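PDB 4ZZ7: methylmalonate-semialdehyde dehydrogenase from Oceanimonas doudoroffii, which catalyses the NAD-dependent oxidation of methylmalonate semialdehyde, probably with acyl transfer to coenzyme A, as a tetrameric member of the aldehyde dehydrogenase family. Local coordinates for residues Glu103-Ala117 and Phe153-Val167. Sequence-based numbering, arbitrary orientation.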
loop_
_atom_site.group_PDB
_atom_site.type_symbol
_atom_site.label_atom_id
_atom_site.label_comp_id
_atom_site.label_asym_id
_atom_site.label_seq_id
_atom_site.Cartn_x
_atom_site.Cartn_y
_atom_site.Cartn_z
ATOM N N GLU A 103 30.006 -5.226 -0.911
ATOM C CA GLU A 103 29.148 -6.413 -0.883
ATOM C C GLU A 103 28.480 -6.538 0.478
ATOM O O GLU A 103 27.256 -6.679 0.568
ATOM C CB GLU A 103 29.956 -7.698 -1.188
ATOM C CG GLU A 103 29.156 -8.987 -0.947
ATOM C CD GLU A 103 29.800 -10.279 -1.415
ATOM O OE1 GLU A 103 30.876 -10.277 -2.038
ATOM O OE2 GLU A 103 29.189 -11.320 -1.159
ATOM N N LEU A 104 29.294 -6.515 1.526
ATOM C CA LEU A 104 28.795 -6.626 2.894
ATOM C C LEU A 104 27.767 -5.535 3.246
ATOM O O LEU A 104 26.770 -5.812 3.902
ATOM C CB LEU A 104 29.957 -6.608 3.902
ATOM C CG LEU A 104 29.532 -6.662 5.372
ATOM C CD1 LEU A 104 28.695 -7.900 5.684
ATOM C CD2 LEU A 104 30.743 -6.607 6.281
ATOM N N GLN A 105 28.020 -4.310 2.801
ATOM C CA GLN A 105 27.130 -3.186 3.091
ATOM C C GLN A 105 25.756 -3.336 2.442
ATOM O O GLN A 105 24.758 -2.964 3.025
ATOM C CB GLN A 105 27.753 -1.870 2.638
ATOM C CG GLN A 105 27.107 -0.647 3.267
ATOM C CD GLN A 105 27.476 -0.496 4.752
ATOM O OE1 GLN A 105 28.626 -0.774 5.173
ATOM N NE2 GLN A 105 26.506 -0.038 5.555
ATOM N N ARG A 106 25.719 -3.862 1.230
ATOM C CA ARG A 106 24.452 -4.103 0.537
ATOM C C ARG A 106 23.668 -5.252 1.189
ATOM O O ARG A 106 22.444 -5.237 1.272
ATOM C CB ARG A 106 24.699 -4.367 -0.969
ATOM C CG ARG A 106 25.271 -3.170 -1.740
ATOM C CD ARG A 106 24.486 -2.846 -3.008
ATOM N NE ARG A 106 24.364 -3.964 -3.971
ATOM C CZ ARG A 106 25.287 -4.335 -4.875
ATOM N NH1 ARG A 106 26.475 -3.721 -4.950
ATOM N NH2 ARG A 106 25.032 -5.349 -5.709
ATOM N N GLY A 107 24.391 -6.248 1.661
ATOM C CA GLY A 107 23.790 -7.328 2.424
ATOM C C GLY A 107 23.147 -6.857 3.709
ATOM O O GLY A 107 22.007 -7.181 3.990
ATOM N N ILE A 108 23.889 -6.074 4.485
ATOM C CA ILE A 108 23.367 -5.468 5.698
ATOM C C ILE A 108 22.142 -4.658 5.353
ATOM O O ILE A 108 21.182 -4.653 6.111
ATOM C CB ILE A 108 24.401 -4.549 6.380
ATOM C CG1 ILE A 108 25.584 -5.360 6.944
ATOM C CG2 ILE A 108 23.761 -3.748 7.521
ATOM C CD1 ILE A 108 26.839 -4.520 7.114
ATOM N N GLU A 109 22.166 -3.983 4.206
ATOM C CA GLU A 109 20.996 -3.241 3.736
ATOM C C GLU A 109 19.775 -4.137 3.660
ATOM O O GLU A 109 18.706 -3.755 4.134
ATOM C CB GLU A 109 21.268 -2.516 2.415
ATOM C CG GLU A 109 22.129 -1.271 2.651
ATOM C CD GLU A 109 22.346 -0.387 1.433
ATOM O OE1 GLU A 109 22.975 0.688 1.600
ATOM O OE2 GLU A 109 21.875 -0.755 0.333
ATOM N N ASN A 110 19.950 -5.343 3.128
ATOM C CA ASN A 110 18.867 -6.354 3.100
ATOM C C ASN A 110 18.394 -6.779 4.483
ATOM O O ASN A 110 17.240 -7.214 4.629
ATOM C CB ASN A 110 19.294 -7.636 2.375
ATOM C CG ASN A 110 19.483 -7.455 0.879
ATOM O OD1 ASN A 110 20.553 -7.757 0.347
ATOM N ND2 ASN A 110 18.439 -7.012 0.190
ATOM N N VAL A 111 19.300 -6.712 5.465
ATOM C CA VAL A 111 18.996 -7.038 6.858
ATOM C C VAL A 111 18.192 -5.904 7.450
ATOM O O VAL A 111 17.233 -6.145 8.185
ATOM C CB VAL A 111 20.293 -7.289 7.672
ATOM C CG1 VAL A 111 20.012 -7.499 9.153
ATOM C CG2 VAL A 111 21.023 -8.501 7.122
ATOM N N GLU A 112 18.588 -4.672 7.122
ATOM C CA GLU A 112 17.885 -3.492 7.591
ATOM C C GLU A 112 16.453 -3.566 7.144
ATOM O O GLU A 112 15.541 -3.456 7.943
ATOM C CB GLU A 112 18.528 -2.244 7.035
ATOM C CG GLU A 112 19.883 -1.974 7.652
ATOM C CD GLU A 112 20.577 -0.769 7.079
ATOM O OE1 GLU A 112 21.614 -0.383 7.673
ATOM O OE2 GLU A 112 20.106 -0.222 6.054
ATOM N N TYR A 113 16.253 -3.815 5.865
ATOM C CA TYR A 113 14.900 -3.948 5.348
ATOM C C TYR A 113 14.085 -5.026 6.088
ATOM O O TYR A 113 12.918 -4.830 6.381
ATOM C CB TYR A 113 14.914 -4.168 3.827
ATOM C CG TYR A 113 13.544 -4.035 3.167
ATOM C CD1 TYR A 113 12.812 -2.855 3.249
ATOM C CD2 TYR A 113 12.985 -5.091 2.465
ATOM C CE1 TYR A 113 11.568 -2.740 2.662
ATOM C CE2 TYR A 113 11.744 -4.976 1.869
ATOM C CZ TYR A 113 11.031 -3.805 1.977
ATOM O OH TYR A 113 9.785 -3.701 1.380
ATOM N N ALA A 114 14.709 -6.137 6.432
ATOM C CA ALA A 114 14.020 -7.257 7.110
ATOM C C ALA A 114 13.595 -6.909 8.525
ATOM O O ALA A 114 12.634 -7.487 9.056
ATOM C CB ALA A 114 14.927 -8.481 7.147
ATOM N N CYS A 115 14.324 -5.963 9.129
ATOM C CA CYS A 115 13.987 -5.492 10.457
ATOM C C CYS A 115 12.562 -4.924 10.472
ATOM O O CYS A 115 11.869 -5.015 11.495
ATOM C CB CYS A 115 15.030 -4.483 10.953
ATOM S SG CYS A 115 16.696 -5.180 11.248
ATOM N N GLY A 116 12.113 -4.389 9.333
ATOM C CA GLY A 116 10.757 -3.860 9.196
ATOM C C GLY A 116 9.638 -4.865 8.909
ATOM O O GLY A 116 8.573 -4.487 8.426
ATOM N N ALA A 117 9.839 -6.133 9.266
ATOM C CA ALA A 117 8.885 -7.204 8.930
ATOM C C ALA A 117 7.460 -6.899 9.277
ATOM O O ALA A 117 6.576 -7.237 8.526
ATOM C CB ALA A 117 9.273 -8.508 9.591
ATOM N N PHE A 153 29.042 -13.485 -5.058
ATOM C CA PHE A 153 28.586 -12.745 -3.882
ATOM C C PHE A 153 28.224 -13.697 -2.753
ATOM O O PHE A 153 27.061 -13.881 -2.419
ATOM C CB PHE A 153 27.358 -11.929 -4.200
ATOM C CG PHE A 153 27.608 -10.766 -5.091
ATOM C CD1 PHE A 153 28.360 -9.691 -4.646
ATOM C CD2 PHE A 153 27.041 -10.705 -6.352
ATOM C CE1 PHE A 153 28.575 -8.586 -5.468
ATOM C CE2 PHE A 153 27.251 -9.608 -7.168
ATOM C CZ PHE A 153 28.014 -8.549 -6.727
ATOM N N PRO A 154 29.220 -14.267 -2.117
ATOM C CA PRO A 154 28.949 -15.306 -1.167
ATOM C C PRO A 154 28.319 -14.811 0.120
ATOM O O PRO A 154 27.890 -15.624 0.948
ATOM C CB PRO A 154 30.333 -15.847 -0.879
ATOM C CG PRO A 154 31.203 -14.642 -0.998
ATOM C CD PRO A 154 30.635 -13.904 -2.155
ATOM N N VAL A 155 28.309 -13.497 0.308
ATOM C CA VAL A 155 27.663 -12.879 1.468
ATOM C C VAL A 155 26.334 -12.203 1.119
ATOM O O VAL A 155 25.294 -12.518 1.717
ATOM C CB VAL A 155 28.630 -11.883 2.139
ATOM C CG1 VAL A 155 27.904 -10.904 3.062
ATOM C CG2 VAL A 155 29.684 -12.658 2.925
ATOM N N MET A 156 26.379 -11.285 0.153
ATOM C CA MET A 156 25.235 -10.453 -0.145
ATOM C C MET A 156 24.096 -11.249 -0.700
ATOM O O MET A 156 22.963 -11.059 -0.272
ATOM C CB MET A 156 25.595 -9.372 -1.141
ATOM C CG MET A 156 24.447 -8.413 -1.491
ATOM S SD MET A 156 24.861 -7.391 -2.921
ATOM C CE MET A 156 24.752 -8.651 -4.195
ATOM N N VAL A 157 24.372 -12.125 -1.659
ATOM C CA VAL A 157 23.278 -12.875 -2.294
ATOM C C VAL A 157 22.586 -13.782 -1.259
ATOM O O VAL A 157 21.371 -13.814 -1.219
ATOM C CB VAL A 157 23.684 -13.603 -3.609
ATOM C CG1 VAL A 157 22.658 -14.659 -3.965
ATOM C CG2 VAL A 157 23.768 -12.610 -4.775
ATOM N N PRO A 158 23.341 -14.478 -0.386
ATOM C CA PRO A 158 22.609 -15.193 0.673
ATOM C C PRO A 158 21.759 -14.284 1.570
ATOM O O PRO A 158 20.688 -14.705 2.014
ATOM C CB PRO A 158 23.721 -15.893 1.454
ATOM C CG PRO A 158 24.753 -16.166 0.415
ATOM C CD PRO A 158 24.729 -14.954 -0.489
ATOM N N LEU A 159 22.216 -13.049 1.797
ATOM C CA LEU A 159 21.435 -12.052 2.546
ATOM C C LEU A 159 20.228 -11.540 1.757
ATOM O O LEU A 159 19.289 -10.977 2.302
ATOM C CB LEU A 159 22.323 -10.902 2.997
ATOM C CG LEU A 159 23.342 -11.309 4.069
ATOM C CD1 LEU A 159 24.425 -10.231 4.187
ATOM C CD2 LEU A 159 22.701 -11.639 5.433
ATOM N N TRP A 160 20.229 -11.761 0.460
ATOM C CA TRP A 160 19.019 -11.575 -0.313
ATOM C C TRP A 160 17.885 -12.439 0.190
ATOM O O TRP A 160 16.724 -12.045 0.122
ATOM C CB TRP A 160 19.269 -11.907 -1.788
ATOM C CG TRP A 160 20.050 -10.868 -2.527
ATOM C CD1 TRP A 160 20.659 -9.760 -2.011
ATOM C CD2 TRP A 160 20.294 -10.836 -3.931
ATOM N NE1 TRP A 160 21.260 -9.033 -3.015
ATOM C CE2 TRP A 160 21.054 -9.678 -4.201
ATOM C CE3 TRP A 160 19.941 -11.672 -4.988
ATOM C CZ2 TRP A 160 21.455 -9.339 -5.472
ATOM C CZ3 TRP A 160 20.332 -11.333 -6.240
ATOM C CH2 TRP A 160 21.088 -10.177 -6.483
ATOM N N MET A 161 18.219 -13.623 0.680
ATOM C CA MET A 161 17.237 -14.678 0.870
ATOM C C MET A 161 16.820 -14.901 2.316
ATOM O O MET A 161 15.654 -14.706 2.669
ATOM C CB MET A 161 17.793 -15.982 0.290
ATOM C CG MET A 161 18.103 -15.915 -1.199
ATOM S SD MET A 161 18.759 -17.480 -1.811
ATOM C CE MET A 161 19.362 -16.995 -3.434
ATOM N N PHE A 162 17.768 -15.323 3.144
ATOM C CA PHE A 162 17.418 -15.811 4.477
ATOM C C PHE A 162 17.051 -14.788 5.550
ATOM O O PHE A 162 16.253 -15.099 6.422
ATOM C CB PHE A 162 18.447 -16.814 5.002
ATOM C CG PHE A 162 19.762 -16.234 5.418
ATOM C CD1 PHE A 162 19.926 -15.685 6.678
ATOM C CD2 PHE A 162 20.859 -16.331 4.588
ATOM C CE1 PHE A 162 21.160 -15.215 7.089
ATOM C CE2 PHE A 162 22.086 -15.853 4.982
ATOM C CZ PHE A 162 22.244 -15.301 6.239
ATOM N N PRO A 163 17.625 -13.575 5.511
ATOM C CA PRO A 163 17.075 -12.584 6.431
ATOM C C PRO A 163 15.563 -12.468 6.250
ATOM O O PRO A 163 14.824 -12.685 7.192
ATOM C CB PRO A 163 17.806 -11.298 6.039
ATOM C CG PRO A 163 19.109 -11.782 5.539
ATOM C CD PRO A 163 18.784 -13.042 4.780
ATOM N N MET A 164 15.123 -12.208 5.026
ATOM C CA MET A 164 13.706 -11.919 4.783
ATOM C C MET A 164 12.871 -13.178 4.972
ATOM O O MET A 164 11.773 -13.111 5.525
ATOM C CB MET A 164 13.468 -11.340 3.378
ATOM C CG MET A 164 11.995 -11.045 3.058
ATOM S SD MET A 164 11.220 -9.847 4.161
ATOM C CE MET A 164 12.026 -8.368 3.576
ATOM N N ALA A 165 13.385 -14.317 4.519
ATOM C CA ALA A 165 12.655 -15.566 4.637
ATOM C C ALA A 165 12.417 -15.903 6.105
ATOM O O ALA A 165 11.303 -16.280 6.492
ATOM C CB ALA A 165 13.411 -16.677 3.939
ATOM N N ILE A 166 13.458 -15.738 6.920
ATOM C CA ILE A 166 13.391 -16.101 8.336
ATOM C C ILE A 166 12.431 -15.164 9.060
ATOM O O ILE A 166 11.512 -15.595 9.743
ATOM C CB ILE A 166 14.778 -16.086 8.994
ATOM C CG1 ILE A 166 15.559 -17.323 8.542
ATOM C CG2 ILE A 166 14.668 -16.086 10.507
ATOM C CD1 ILE A 166 17.048 -17.262 8.798
ATOM N N VAL A 167 12.618 -13.873 8.870
ATOM C CA VAL A 167 11.790 -12.896 9.553
ATOM C C VAL A 167 10.321 -13.056 9.146
ATOM O O VAL A 167 9.435 -12.730 9.932
ATOM C CB VAL A 167 12.314 -11.464 9.305
ATOM C CG1 VAL A 167 11.670 -10.816 8.072
ATOM C CG2 VAL A 167 12.099 -10.612 10.530
#
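Gly107 and Met156, with CA atoms 4.3 Å apart, are the closest backbone pair of two nearly parallel helices, 103-115 and 156-167, whose segment axes diverge by 7° and approach to 8.2 Å. The lack of a side chain at Gly107 is consistent with this: Leu159 CD1 lies 3.5 Å from Gly107 CA, in space that a CB would claim. Met156 reaches across as a knob into the hole of Glu103, Arg106, Gly107 and Asn110. With CG anti to the backbone N (chi1 -178°), it places SD over one face of the Arg106 guanidinium and its methyl CE over the centre of the Phe153 ring.

Glu103 extends its carboxylate to two backbone amides. Glu103 OE2 accepts from Val155 N at 2.8 Å, nearly along the C-O axis, and from Met156 N at 3.1 Å through its anti lone pair. Glu103 CD meets the edge of the Phe153 ring, the carboxylate and ring planes standing 84° apart, and OE1 forms a salt bridge with Lys95. Were Glu103 replaced by an alanine, the amides of Val155 and Met156 would probably lose their acceptor and Lys95 this partner.

Farther along, the contact becomes apolar: Val111 CG2 rests against Leu159 CD2 and Pro163 CG, Met164 CE touches Tyr113 CD2 at 3.6 Å, and Ala117 CB meets both methyls of Val167. Trp160 touches the bound NAD, and Phe153 lies beside Cys283 of the NAD site, so the pairing backs the cofactor pocket. Tyr113 OH is hydrogen-bonded to OE1 of Glu119 of the second subunit. A buried carboxylate oxygen accepting from a helix's first amide and the one just before it, its partner oxygen paired with a lysine expected to offset the charge, is consistent with a fixed entry into that helix.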